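Local coordinates for protein alpha-glucosidase ([Eubacterium] rectale, PDB 6PNR) that hydrolyses alpha-glycosidic bonds as a member of glycosyl hydrolase family 31, probably acting as a sulfoquinovosidase that releases sulfoquinovose from sulfolipid-derived glycosides, at residues F55-T60 with S75-K80; I400-G405 with M409-H414; A514-F519 with T552-Y557. One frame throughout, in Å; residues are numbered along the deposited sequence.

Interaction 1 (F55-T60 with S75-K80)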
ATOM      1  N   PHE A  55       4.837  18.879 -16.848  1.00 35.17           N
ATOM      2  CA  PHE A  55       4.296  20.191 -17.180  1.00 35.52           C
ATOM      3  C   PHE A  55       3.468  20.095 -18.446  1.00 40.82           C
ATOM      4  O   PHE A  55       3.772  19.278 -19.327  1.00 36.69           O
ATOM      5  CB  PHE A  55       5.414  21.236 -17.338  1.00 33.33           C
ATOM      6  CG  PHE A  55       6.559  20.784 -18.192  1.00 37.37           C
ATOM      7  CD1 PHE A  55       6.515  20.938 -19.568  1.00 38.30           C
ATOM      8  CD2 PHE A  55       7.686  20.222 -17.624  1.00 36.82           C
ATOM      9  CE1 PHE A  55       7.575  20.531 -20.361  1.00 34.70           C
ATOM     10  CE2 PHE A  55       8.747  19.810 -18.409  1.00 36.33           C
ATOM     11  CZ  PHE A  55       8.692  19.971 -19.782  1.00 36.96           C
ATOM     12  N   PRO A  56       2.408  20.890 -18.560  1.00 40.95           N
ATOM     13  CA  PRO A  56       1.611  20.880 -19.787  1.00 39.43           C
ATOM     14  C   PRO A  56       2.351  21.554 -20.928  1.00 38.47           C
ATOM     15  O   PRO A  56       3.200  22.423 -20.726  1.00 43.14           O
ATOM     16  CB  PRO A  56       0.353  21.664 -19.401  1.00 36.27           C
ATOM     17  CG  PRO A  56       0.831  22.603 -18.324  1.00 40.34           C
ATOM     18  CD  PRO A  56       1.892  21.848 -17.562  1.00 38.22           C
ATOM     19  N   LEU A  57       2.030  21.127 -22.139  1.00 38.66           N
ATOM     20  CA  LEU A  57       2.650  21.674 -23.332  1.00 40.89           C
ATOM     21  C   LEU A  57       1.832  22.845 -23.860  1.00 43.38           C
ATOM     22  O   LEU A  57       0.603  22.870 -23.740  1.00 40.66           O
ATOM     23  CB  LEU A  57       2.772  20.603 -24.412  1.00 40.00           C
ATOM     24  CG  LEU A  57       3.725  19.446 -24.121  1.00 38.86           C
ATOM     25  CD1 LEU A  57       3.688  18.475 -25.285  1.00 41.82           C
ATOM     26  CD2 LEU A  57       5.120  19.975 -23.903  1.00 40.04           C
ATOM     27  N   LYS A  58       2.528  23.814 -24.456  1.00 46.11           N
ATOM     28  CA  LYS A  58       1.898  24.942 -25.133  1.00 42.22           C
ATOM     29  C   LYS A  58       1.837  24.658 -26.627  1.00 43.80           C
ATOM     30  O   LYS A  58       2.841  24.254 -27.221  1.00 42.30           O
ATOM     31  CB  LYS A  58       2.672  26.238 -24.885  1.00 44.62           C
ATOM     32  CG  LYS A  58       2.605  26.772 -23.470  1.00 52.34           C
ATOM     33  CD  LYS A  58       3.389  28.078 -23.357  1.00 60.89           C
ATOM     34  CE  LYS A  58       3.120  28.786 -22.034  1.00 67.62           C
ATOM     35  NZ  LYS A  58       1.763  29.411 -21.990  1.00 72.11           N
ATOM     36  N   LEU A  59       0.658  24.860 -27.224  1.00 40.17           N
ATOM     37  CA  LEU A  59       0.474  24.725 -28.672  1.00 44.66           C
ATOM     38  C   LEU A  59       0.983  25.991 -29.354  1.00 51.69           C
ATOM     39  O   LEU A  59       0.372  27.057 -29.226  1.00 47.24           O
ATOM     40  CB  LEU A  59      -0.998  24.489 -29.007  1.00 42.61           C
ATOM     41  CG  LEU A  59      -1.396  24.365 -30.482  1.00 48.28           C
ATOM     42  CD1 LEU A  59      -0.606  23.277 -31.198  1.00 46.09           C
ATOM     43  CD2 LEU A  59      -2.896  24.105 -30.615  1.00 50.10           C
ATOM     44  N   THR A  60       2.095  25.878 -30.085  1.00 48.74           N
ATOM     45  CA  THR A  60       2.755  27.042 -30.660  1.00 54.36           C
ATOM     46  C   THR A  60       2.675  27.131 -32.180  1.00 52.38           C
ATOM     47  O   THR A  60       3.053  28.164 -32.735  1.00 53.89           O
ATOM     48  CB  THR A  60       4.233  27.074 -30.246  1.00 47.93           C
ATOM     49  OG1 THR A  60       4.855  25.839 -30.617  1.00 55.62           O
ATOM     50  CG2 THR A  60       4.363  27.278 -28.748  1.00 49.84           C
ATOM     51  N   SER A  75       9.532  22.971 -28.301  1.00 48.28           N
ATOM     52  CA  SER A  75      10.590  22.065 -28.728  1.00 52.89           C
ATOM     53  C   SER A  75      10.471  20.692 -28.072  1.00 47.52           C
ATOM     54  O   SER A  75      11.488  20.055 -27.780  1.00 44.32           O
ATOM     55  CB  SER A  75      11.962  22.677 -28.441  1.00 54.91           C
ATOM     56  OG  SER A  75      12.267  23.700 -29.379  1.00 65.87           O
ATOM     57  N   TYR A  76       9.244  20.217 -27.845  1.00 47.20           N
ATOM     58  CA  TYR A  76       9.022  18.960 -27.138  1.00 47.05           C
ATOM     59  C   TYR A  76       8.402  17.883 -28.021  1.00 41.09           C
ATOM     60  O   TYR A  76       8.954  16.785 -28.127  1.00 43.65           O
ATOM     61  CB  TYR A  76       8.142  19.198 -25.905  1.00 46.80           C
ATOM     62  CG  TYR A  76       8.782  20.069 -24.842  1.00 47.86           C
ATOM     63  CD1 TYR A  76       9.937  19.670 -24.182  1.00 44.12           C
ATOM     64  CD2 TYR A  76       8.218  21.286 -24.496  1.00 48.89           C
ATOM     65  CE1 TYR A  76      10.517  20.477 -23.205  1.00 45.46           C
ATOM     66  CE2 TYR A  76       8.781  22.087 -23.529  1.00 47.52           C
ATOM     67  CZ  TYR A  76       9.925  21.685 -22.891  1.00 45.25           C
ATOM     68  OH  TYR A  76      10.460  22.510 -21.936  1.00 47.35           O
ATOM     69  N   ILE A  77       7.264  18.170 -28.651  1.00 36.86           N
ATOM     70  CA  ILE A  77       6.442  17.170 -29.324  1.00 41.56           C
ATOM     71  C   ILE A  77       5.876  17.766 -30.608  1.00 43.35           C
ATOM     72  O   ILE A  77       5.423  18.916 -30.624  1.00 41.54           O
ATOM     73  CB  ILE A  77       5.283  16.691 -28.420  1.00 40.79           C
ATOM     74  CG1 ILE A  77       5.801  16.018 -27.140  1.00 41.07           C
ATOM     75  CG2 ILE A  77       4.346  15.768 -29.173  1.00 40.31           C
ATOM     76  CD1 ILE A  77       6.538  14.719 -27.378  1.00 38.56           C
ATOM     77  N   ILE A  78       5.873  16.974 -31.678  1.00 39.87           N
ATOM     78  CA  ILE A  78       5.088  17.266 -32.872  1.00 45.05           C
ATOM     79  C   ILE A  78       4.077  16.142 -33.050  1.00 43.70           C
ATOM     80  O   ILE A  78       4.455  14.966 -33.066  1.00 41.37           O
ATOM     81  CB  ILE A  78       5.971  17.408 -34.125  1.00 49.13           C
ATOM     82  CG1 ILE A  78       7.012  18.514 -33.922  1.00 49.34           C
ATOM     83  CG2 ILE A  78       5.101  17.671 -35.349  1.00 45.52           C
ATOM     84  CD1 ILE A  78       8.069  18.571 -35.007  1.00 56.34           C
ATOM     85  N   ALA A  79       2.797  16.501 -33.181  1.00 40.54           N
ATOM     86  CA  ALA A  79       1.724  15.529 -33.360  1.00 43.43           C
ATOM     87  C   ALA A  79       1.102  15.703 -34.737  1.00 47.55           C
ATOM     88  O   ALA A  79       0.653  16.802 -35.079  1.00 47.79           O
ATOM     89  CB  ALA A  79       0.653  15.675 -32.281  1.00 37.34           C
ATOM     90  N   LYS A  80       1.071  14.614 -35.511  1.00 42.38           N
ATOM     91  CA  LYS A  80       0.470  14.572 -36.840  1.00 40.26           C
ATOM     92  C   LYS A  80      -0.851  13.815 -36.760  1.00 44.96           C
ATOM     93  O   LYS A  80      -0.864  12.610 -36.483  1.00 40.20           O
ATOM     94  CB  LYS A  80       1.394  13.888 -37.846  1.00 52.69           C
ATOM     95  CG  LYS A  80       2.457  14.763 -38.496  1.00 58.26           C
ATOM     96  CD  LYS A  80       2.824  14.190 -39.876  1.00 59.79           C
ATOM     97  CE  LYS A  80       4.332  14.231 -40.158  1.00 75.34           C
ATOM     98  NZ  LYS A  80       4.885  15.615 -40.265  1.00 70.99           N
TER

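Interaction 2 (I400-G405 with M409-H414)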
ATOM      1  N   ILE A 400      19.505  -6.964 -17.605  1.00 43.72           N
ATOM      2  CA  ILE A 400      19.264  -7.928 -18.665  1.00 41.49           C
ATOM      3  C   ILE A 400      19.414  -7.239 -20.012  1.00 42.27           C
ATOM      4  O   ILE A 400      19.133  -6.045 -20.160  1.00 38.13           O
ATOM      5  CB  ILE A 400      17.877  -8.588 -18.501  1.00 39.46           C
ATOM      6  CG1 ILE A 400      17.741  -9.817 -19.401  1.00 43.37           C
ATOM      7  CG2 ILE A 400      16.769  -7.580 -18.735  1.00 40.05           C
ATOM      8  CD1 ILE A 400      16.604 -10.748 -18.983  1.00 43.62           C
ATOM      9  N   CYS A 401      19.897  -8.005 -20.991  1.00 41.32           N
ATOM     10  CA  CYS A 401      20.192  -7.514 -22.331  1.00 40.71           C
ATOM     11  C   CYS A 401      19.486  -8.402 -23.345  1.00 36.76           C
ATOM     12  O   CYS A 401      19.576  -9.630 -23.273  1.00 40.13           O
ATOM     13  CB  CYS A 401      21.711  -7.499 -22.602  1.00 39.87           C
ATOM     14  SG  CYS A 401      22.688  -6.440 -21.479  1.00 53.36           S
ATOM     15  N   LEU A 402      18.789  -7.774 -24.283  1.00 36.02           N
ATOM     16  CA  LEU A 402      18.071  -8.464 -25.343  1.00 37.88           C
ATOM     17  C   LEU A 402      18.718  -8.184 -26.693  1.00 40.38           C
ATOM     18  O   LEU A 402      19.217  -7.082 -26.942  1.00 36.87           O
ATOM     19  CB  LEU A 402      16.606  -8.032 -25.360  1.00 35.81           C
ATOM     20  CG  LEU A 402      16.073  -8.254 -23.948  1.00 41.08           C
ATOM     21  CD1 LEU A 402      14.815  -7.490 -23.726  1.00 44.26           C
ATOM     22  CD2 LEU A 402      15.864  -9.749 -23.702  1.00 35.38           C
ATOM     23  N   TYR A 403      18.704  -9.197 -27.555  1.00 36.35           N
ATOM     24  CA  TYR A 403      19.223  -9.056 -28.909  1.00 39.56           C
ATOM     25  C   TYR A 403      18.642  -7.837 -29.617  1.00 41.56           C
ATOM     26  O   TYR A 403      19.334  -7.181 -30.400  1.00 39.38           O
ATOM     27  CB  TYR A 403      18.918 -10.325 -29.701  1.00 36.52           C
ATOM     28  CG  TYR A 403      19.476 -10.329 -31.107  1.00 38.99           C
ATOM     29  CD1 TYR A 403      18.769  -9.760 -32.159  1.00 41.43           C
ATOM     30  CD2 TYR A 403      20.706 -10.922 -31.384  1.00 40.96           C
ATOM     31  CE1 TYR A 403      19.275  -9.767 -33.454  1.00 48.42           C
ATOM     32  CE2 TYR A 403      21.223 -10.935 -32.677  1.00 44.32           C
ATOM     33  CZ  TYR A 403      20.502 -10.354 -33.707  1.00 48.01           C
ATOM     34  OH  TYR A 403      21.002 -10.363 -34.996  1.00 54.64           O
ATOM     35  N   SER A 404      17.366  -7.527 -29.370  1.00 33.09           N
ATOM     36  CA  SER A 404      16.779  -6.341 -29.984  1.00 35.51           C
ATOM     37  C   SER A 404      17.514  -5.066 -29.598  1.00 36.06           C
ATOM     38  O   SER A 404      17.383  -4.058 -30.301  1.00 40.02           O
ATOM     39  CB  SER A 404      15.313  -6.191 -29.584  1.00 34.84           C
ATOM     40  OG  SER A 404      15.236  -5.822 -28.222  1.00 35.94           O
ATOM     41  N   GLY A 405      18.265  -5.079 -28.494  1.00 36.74           N
ATOM     42  CA  GLY A 405      18.878  -3.881 -27.968  1.00 38.12           C
ATOM     43  C   GLY A 405      17.925  -2.913 -27.303  1.00 38.30           C
ATOM     44  O   GLY A 405      18.381  -1.901 -26.761  1.00 38.62           O
ATOM     45  N   MET A 409      12.457  -2.434 -20.092  1.00 28.69           N
ATOM     46  CA  MET A 409      11.275  -1.650 -19.742  1.00 31.88           C
ATOM     47  C   MET A 409      10.286  -1.563 -20.902  1.00 30.49           C
ATOM     48  O   MET A 409       9.110  -1.253 -20.685  1.00 30.97           O
ATOM     49  CB  MET A 409      11.686  -0.248 -19.291  1.00 31.76           C
ATOM     50  CG  MET A 409      12.436  -0.206 -17.950  1.00 32.36           C
ATOM     51  SD  MET A 409      11.445  -0.809 -16.581  1.00 35.73           S
ATOM     52  CE  MET A 409      10.073   0.342 -16.589  1.00 30.16           C
ATOM     53  N   ILE A 410      10.735  -1.848 -22.118  1.00 30.13           N
ATOM     54  CA  ILE A 410       9.878  -1.877 -23.290  1.00 30.65           C
ATOM     55  C   ILE A 410       9.539  -3.306 -23.694  1.00 32.14           C
ATOM     56  O   ILE A 410       8.413  -3.581 -24.107  1.00 28.24           O
ATOM     57  CB  ILE A 410      10.558  -1.128 -24.458  1.00 32.31           C
ATOM     58  CG1 ILE A 410      10.853   0.328 -24.086  1.00 35.41           C
ATOM     59  CG2 ILE A 410       9.732  -1.246 -25.744  1.00 33.85           C
ATOM     60  CD1 ILE A 410       9.636   1.162 -23.785  1.00 36.82           C
ATOM     61  N   GLU A 411      10.501  -4.231 -23.581  1.00 29.11           N
ATOM     62  CA  GLU A 411      10.262  -5.599 -24.021  1.00 32.61           C
ATOM     63  C   GLU A 411       9.461  -6.426 -23.022  1.00 30.37           C
ATOM     64  O   GLU A 411       8.920  -7.470 -23.412  1.00 29.60           O
ATOM     65  CB  GLU A 411      11.588  -6.303 -24.314  1.00 32.86           C
ATOM     66  CG  GLU A 411      12.400  -5.655 -25.420  1.00 32.54           C
ATOM     67  CD  GLU A 411      11.875  -5.980 -26.798  1.00 41.92           C
ATOM     68  OE1 GLU A 411      10.698  -6.387 -26.920  1.00 43.25           O
ATOM     69  OE2 GLU A 411      12.653  -5.844 -27.768  1.00 42.65           O
ATOM     70  N   HIS A 412       9.375  -5.995 -21.758  1.00 29.46           N
ATOM     71  CA  HIS A 412       8.636  -6.762 -20.756  1.00 26.64           C
ATOM     72  C   HIS A 412       7.199  -7.022 -21.198  1.00 25.98           C
ATOM     73  O   HIS A 412       6.743  -8.172 -21.217  1.00 26.78           O
ATOM     74  CB  HIS A 412       8.655  -6.049 -19.402  1.00 25.08           C
ATOM     75  CG  HIS A 412       7.772  -6.704 -18.386  1.00 23.71           C
ATOM     76  ND1 HIS A 412       8.206  -7.732 -17.576  1.00 22.86           N
ATOM     77  CD2 HIS A 412       6.462  -6.520 -18.090  1.00 28.85           C
ATOM     78  CE1 HIS A 412       7.212  -8.135 -16.806  1.00 26.98           C
ATOM     79  NE2 HIS A 412       6.142  -7.419 -17.100  1.00 27.83           N
ATOM     80  N   ASN A 413       6.463  -5.960 -21.560  1.00 23.84           N
ATOM     81  CA  ASN A 413       5.089  -6.142 -22.014  1.00 29.46           C
ATOM     82  C   ASN A 413       5.028  -6.740 -23.406  1.00 28.38           C
ATOM     83  O   ASN A 413       3.977  -7.249 -23.805  1.00 23.66           O
ATOM     84  CB  ASN A 413       4.330  -4.818 -22.015  1.00 28.51           C
ATOM     85  CG  ASN A 413       3.990  -4.329 -20.612  1.00 29.96           C
ATOM     86  OD1 ASN A 413       3.883  -5.116 -19.672  1.00 26.82           O
ATOM     87  ND2 ASN A 413       3.805  -3.019 -20.477  1.00 26.18           N
ATOM     88  N   HIS A 414       6.128  -6.666 -24.154  1.00 29.61           N
ATOM     89  CA  HIS A 414       6.159  -7.237 -25.490  1.00 24.92           C
ATOM     90  C   HIS A 414       6.247  -8.755 -25.449  1.00 30.12           C
ATOM     91  O   HIS A 414       5.790  -9.417 -26.385  1.00 26.20           O
ATOM     92  CB  HIS A 414       7.349  -6.678 -26.269  1.00 31.06           C
ATOM     93  CG  HIS A 414       7.286  -6.950 -27.742  1.00 36.91           C
ATOM     94  ND1 HIS A 414       8.398  -6.900 -28.555  1.00 37.01           N
ATOM     95  CD2 HIS A 414       6.243  -7.266 -28.549  1.00 34.44           C
ATOM     96  CE1 HIS A 414       8.045  -7.181 -29.798  1.00 32.83           C
ATOM     97  NE2 HIS A 414       6.743  -7.408 -29.820  1.00 35.15           N
TER

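Interaction 3 (A514-F519 with T552-Y557)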
ATOM      1  N   ALA A 514     -18.677 -23.557 -17.151  1.00 26.49           N
ATOM      2  CA  ALA A 514     -17.769 -23.874 -18.246  1.00 27.84           C
ATOM      3  C   ALA A 514     -18.487 -24.522 -19.425  1.00 28.61           C
ATOM      4  O   ALA A 514     -18.036 -24.380 -20.571  1.00 26.11           O
ATOM      5  CB  ALA A 514     -16.651 -24.790 -17.741  1.00 27.45           C
ATOM      6  N   MET A 515     -19.596 -25.234 -19.182  1.00 26.27           N
ATOM      7  CA  MET A 515     -20.297 -25.828 -20.314  1.00 31.43           C
ATOM      8  C   MET A 515     -20.939 -24.781 -21.211  1.00 26.57           C
ATOM      9  O   MET A 515     -21.316 -25.115 -22.334  1.00 30.10           O
ATOM     10  CB  MET A 515     -21.347 -26.844 -19.849  1.00 29.35           C
ATOM     11  CG  MET A 515     -22.481 -26.274 -19.016  1.00 30.97           C
ATOM     12  SD  MET A 515     -23.540 -27.615 -18.402  1.00 31.28           S
ATOM     13  CE  MET A 515     -24.873 -26.702 -17.625  1.00 29.27           C
ATOM     14  N   PHE A 516     -21.055 -23.532 -20.759  1.00 28.93           N
ATOM     15  CA  PHE A 516     -21.470 -22.423 -21.616  1.00 29.45           C
ATOM     16  C   PHE A 516     -20.279 -21.563 -22.019  1.00 28.31           C
ATOM     17  O   PHE A 516     -20.356 -20.336 -21.993  1.00 26.09           O
ATOM     18  CB  PHE A 516     -22.537 -21.573 -20.928  1.00 30.45           C
ATOM     19  CG  PHE A 516     -23.796 -22.320 -20.598  1.00 29.06           C
ATOM     20  CD1 PHE A 516     -24.751 -22.572 -21.576  1.00 29.00           C
ATOM     21  CD2 PHE A 516     -24.032 -22.757 -19.300  1.00 28.77           C
ATOM     22  CE1 PHE A 516     -25.915 -23.255 -21.272  1.00 28.49           C
ATOM     23  CE2 PHE A 516     -25.191 -23.453 -18.983  1.00 30.72           C
ATOM     24  CZ  PHE A 516     -26.139 -23.702 -19.975  1.00 31.01           C
ATOM     25  N   THR A 517     -19.145 -22.192 -22.352  1.00 26.74           N
ATOM     26  CA  THR A 517     -17.959 -21.530 -22.883  1.00 24.92           C
ATOM     27  C   THR A 517     -17.445 -22.399 -24.027  1.00 26.00           C
ATOM     28  O   THR A 517     -17.921 -23.528 -24.185  1.00 27.58           O
ATOM     29  CB  THR A 517     -16.878 -21.340 -21.801  1.00 30.80           C
ATOM     30  OG1 THR A 517     -16.287 -22.605 -21.479  1.00 26.84           O
ATOM     31  CG2 THR A 517     -17.455 -20.692 -20.524  1.00 23.05           C
ATOM     32  N   PRO A 518     -16.483 -21.935 -24.841  1.00 23.07           N
ATOM     33  CA  PRO A 518     -16.040 -22.751 -25.989  1.00 23.68           C
ATOM     34  C   PRO A 518     -15.300 -24.044 -25.650  1.00 32.00           C
ATOM     35  O   PRO A 518     -15.211 -24.907 -26.535  1.00 28.39           O
ATOM     36  CB  PRO A 518     -15.117 -21.797 -26.764  1.00 28.14           C
ATOM     37  CG  PRO A 518     -15.523 -20.434 -26.337  1.00 30.92           C
ATOM     38  CD  PRO A 518     -15.929 -20.571 -24.896  1.00 24.02           C
ATOM     39  N   PHE A 519     -14.780 -24.225 -24.427  1.00 28.60           N
ATOM     40  CA  PHE A 519     -13.713 -25.207 -24.205  1.00 26.23           C
ATOM     41  C   PHE A 519     -13.721 -25.625 -22.734  1.00 27.66           C
ATOM     42  O   PHE A 519     -13.421 -24.799 -21.867  1.00 28.74           O
ATOM     43  CB  PHE A 519     -12.383 -24.564 -24.605  1.00 23.42           C
ATOM     44  CG  PHE A 519     -11.197 -25.500 -24.703  1.00 23.42           C
ATOM     45  CD1 PHE A 519     -10.966 -26.254 -25.847  1.00 25.27           C
ATOM     46  CD2 PHE A 519     -10.240 -25.530 -23.685  1.00 26.85           C
ATOM     47  CE1 PHE A 519      -9.838 -27.071 -25.952  1.00 24.23           C
ATOM     48  CE2 PHE A 519      -9.116 -26.344 -23.780  1.00 28.61           C
ATOM     49  CZ  PHE A 519      -8.912 -27.110 -24.922  1.00 26.62           C
ATOM     50  N   THR A 552     -21.798 -30.911 -25.257  1.00 26.66           N
ATOM     51  CA  THR A 552     -21.828 -31.466 -26.611  1.00 30.06           C
ATOM     52  C   THR A 552     -23.153 -31.175 -27.313  1.00 31.38           C
ATOM     53  O   THR A 552     -23.172 -30.947 -28.523  1.00 29.19           O
ATOM     54  CB  THR A 552     -21.553 -32.970 -26.599  1.00 32.13           C
ATOM     55  OG1 THR A 552     -22.601 -33.657 -25.899  1.00 32.35           O
ATOM     56  CG2 THR A 552     -20.201 -33.256 -25.946  1.00 29.31           C
ATOM     57  N   MET A 553     -24.270 -31.174 -26.579  1.00 30.55           N
ATOM     58  CA  MET A 553     -25.554 -30.855 -27.200  1.00 34.54           C
ATOM     59  C   MET A 553     -25.601 -29.406 -27.678  1.00 33.20           C
ATOM     60  O   MET A 553     -26.236 -29.108 -28.701  1.00 29.10           O
ATOM     61  CB  MET A 553     -26.691 -31.148 -26.215  1.00 29.20           C
ATOM     62  CG  MET A 553     -26.817 -32.623 -25.880  1.00 29.26           C
ATOM     63  SD  MET A 553     -28.011 -32.926 -24.565  1.00 32.95           S
ATOM     64  CE  MET A 553     -29.548 -32.544 -25.422  1.00 35.20           C
ATOM     65  N   LEU A 554     -24.919 -28.500 -26.970  1.00 29.09           N
ATOM     66  CA  LEU A 554     -24.868 -27.099 -27.369  1.00 31.08           C
ATOM     67  C   LEU A 554     -23.965 -26.868 -28.574  1.00 29.13           C
ATOM     68  O   LEU A 554     -24.092 -25.826 -29.230  1.00 28.95           O
ATOM     69  CB  LEU A 554     -24.372 -26.225 -26.203  1.00 28.82           C
ATOM     70  CG  LEU A 554     -25.283 -26.000 -24.989  1.00 28.64           C
ATOM     71  CD1 LEU A 554     -24.495 -25.472 -23.799  1.00 29.08           C
ATOM     72  CD2 LEU A 554     -26.403 -25.026 -25.339  1.00 29.43           C
ATOM     73  N   ALA A 555     -23.059 -27.801 -28.862  1.00 30.43           N
ATOM     74  CA  ALA A 555     -22.013 -27.582 -29.863  1.00 28.18           C
ATOM     75  C   ALA A 555     -22.490 -27.024 -31.200  1.00 33.58           C
ATOM     76  O   ALA A 555     -21.779 -26.170 -31.762  1.00 30.06           O
ATOM     77  CB  ALA A 555     -21.254 -28.895 -30.108  1.00 28.90           C
ATOM     78  N   PRO A 556     -23.607 -27.468 -31.786  1.00 32.75           N
ATOM     79  CA  PRO A 556     -24.027 -26.859 -33.054  1.00 31.04           C
ATOM     80  C   PRO A 556     -24.233 -25.364 -32.935  1.00 32.52           C
ATOM     81  O   PRO A 556     -23.934 -24.632 -33.881  1.00 33.05           O
ATOM     82  CB  PRO A 556     -25.335 -27.591 -33.386  1.00 34.24           C
ATOM     83  CG  PRO A 556     -25.220 -28.902 -32.699  1.00 29.74           C
ATOM     84  CD  PRO A 556     -24.447 -28.635 -31.434  1.00 32.82           C
ATOM     85  N   TYR A 557     -24.717 -24.887 -31.782  1.00 29.89           N
ATOM     86  CA  TYR A 557     -24.830 -23.454 -31.533  1.00 31.52           C
ATOM     87  C   TYR A 557     -23.461 -22.830 -31.268  1.00 32.41           C
ATOM     88  O   TYR A 557     -23.107 -21.803 -31.863  1.00 27.86           O
ATOM     89  CB  TYR A 557     -25.783 -23.219 -30.350  1.00 31.02           C
ATOM     90  CG  TYR A 557     -25.891 -21.775 -29.903  1.00 35.22           C
ATOM     91  CD1 TYR A 557     -26.391 -20.794 -30.758  1.00 33.55           C
ATOM     92  CD2 TYR A 557     -25.512 -21.393 -28.611  1.00 33.53           C
ATOM     93  CE1 TYR A 557     -26.499 -19.457 -30.341  1.00 31.97           C
ATOM     94  CE2 TYR A 557     -25.616 -20.061 -28.188  1.00 30.06           C
ATOM     95  CZ  TYR A 557     -26.100 -19.104 -29.054  1.00 33.26           C
ATOM     96  OH  TYR A 557     -26.197 -17.793 -28.632  1.00 26.21           O
TER

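Interaction 1 (F55-T60 with S75-K80)
Tyr76 and Ile77 form a classic beta bulge opposite Phe73, where strand 77-83 begins, and Phe55, near the end of strand 44-56, and Leu57, just beyond it, pack against it. The bulge is consistent with two consecutive residues both directing CB toward segment 55-60. The backbones stay apart, the nearest CA atoms, those of Leu57 and Tyr76, being 7.9 Å from each other, and no hydrogen bond links the two segments, so side chains make the contact. Phe55 and Tyr76 approach from opposite directions. Their ring centroids lie 5.2 Å apart and the planes make 55°, which is neither a stack nor an edge-to-face pair. Phe55 CE1 sits over one face of the Tyr76 ring, displaced toward its rim, and is 3.6 Å from Tyr76 CZ. A chi1 of 47° tucks the Phe55 ring between its own backbone N and carbonyl carbon. Leu57 divides its methyls between the two bulge residues: its CD2 comes 3.4 Å from Tyr76 CD2, obliquely to the ring, whereas its CD1 lies 3.7 Å from Ile77 CG1, the two aliphatic chains crossing at about a right angle. Were Tyr76 an alanine, Phe55 CE1 and Leu57 CD2 would probably lose the ring on which both rest, and the phenyl group would be freer to turn. Around the contact, Val31 touches both Phe55 and Leu57, and Lys58 N bonds to the Glu74 carboxylate just before the bulge. Glu53 of the second subunit packs on Pro56. Strand 44-56 is an outermost strand, within this chain, of a six-stranded antiparallel sheet and strand 77-83 belongs to an eight-stranded one; apolar packing between two such sheets is characteristic of the N-terminal beta-sandwich of family 31 enzymes.

Interaction 2 (I400-G405 with M409-H414)
Leu402 and Glu411 mark the closest approach of the two backbones, with 8.4 Å between their CA atoms. Segment 400-405 is an extended loop that ends in a type I beta turn from Leu402 to Gly405, closed by the bond from Gly405 N to Leu402 O at 2.7 Å; segment 409-414 lies in the first turns of helix 408-429. Glu411 reaches across from the helix. Its chain bends at chi2 (-77°), placing the carboxylate between Ser404 and His414, one on each oxygen. Ser404 OG donates to Glu411 OE2 over 2.6 Å, arriving on the anti side of the carboxylate and 16° out of its plane. The other oxygen is held from within the helix: His414 ND1 donates to Glu411 OE1 at 2.9 Å, the N-H pointing to the oxygen at 154°, almost in the plane of the imidazole. With a donor on each oxygen the carboxylate is probably held against rotation, and the two bonds would be expected to stabilise its charged form. The serine is itself positioned by the main chain, since its OG also bonds to Lys406 N. Nearer the glutamate backbone, Leu402 CD1 rests on the aliphatic part of the side chain, 3.5 Å from Glu411 CB and equally far from Glu411 CG, the leucine and glutamate chains running antiparallel alongside one another. Trp415 touches the same leucine. Elsewhere on this helical turn, His412 and Asn413 bond to Thr135, joining the helix to the N-terminal part of the chain. A turn serine and a helical histidine thus clamp one glutamate, in the loop-to-helix passage that follows strand 386-389 of the parallel sheet, a beta-alpha connection of the TIM barrel.

Interaction 3 (A514-F519 with T552-Y557)
Phe516 and Leu554 meet because both hold CG opposite the carbonyl carbon and beside the backbone N, with chi1 at -61° and -71° respectively. In the phenylalanine this torsion carries the ring closer to segment 552-557 than the direction of its CB would suggest; in the leucine it continues a CB that already points at segment 514-519. The contact belongs to the TIM-barrel domain, between the type I beta turn Ala514-Thr517, which starts on the last residue of helix 504-514, and the long helix 538-568. A single methyl group does the touching. Leu554 CD1 lies 3.6 Å from Phe516 CE1 and 3.7 Å from Phe516 CD1, so it meets the CD1-CE1 bond of the ring at an oblique angle. The same methyl is 3.5 Å from Met515 O, a van der Waals contact with the turn's backbone, while the Met515 side chain heads instead for Leu547, Val550 and Tyr551, one to two turns earlier in the same helix. With the nearest CA atoms, those of Phe516 and Leu554, 8.2 Å apart and no hydrogen bond across, the packing rests on these few atoms. Other elements complete the packing: Phe658 and Ile661 of helix 655-665 touch Leu554, and Met599 and Ile601 of strand 599-601 touch the Phe516 ring. The cluster therefore joins barrel-domain elements to the C-terminal sheet and the last helix. Just past Leu554 the helix kinks at Pro556, whose ring nitrogen has no hydrogen to give to the preceding turn. Besides the weak backbone bond from Thr517 N to Ala514 O, a side chain closes the turn: Thr517 OG1 donates to a lone pair of Ala514 O at 2.7 Å, in the carbonyl plane and at a C=O...donor angle of 129°.

The three contacts follow one another in series along the chain; none nests within or crosses another. Interaction 1 closes first, over the 14 residues that include strands 61-64 and 68-73, and joins the two sheets of the N-terminal sandwich. Interaction 2 spans only three residues, fastening a barrel loop to the start of its following helix. Its helix also packs on strand 29-41, which lies beside interaction 1 as well, although the two centres are 28 Å apart. Interaction 3 closes 32 residues, among them the inhibitor-pocket residue His523, where the barrel meets the C-terminal sheet. It lies about 52 Å from interaction 1 and 40 Å from interaction 2, centre to centre.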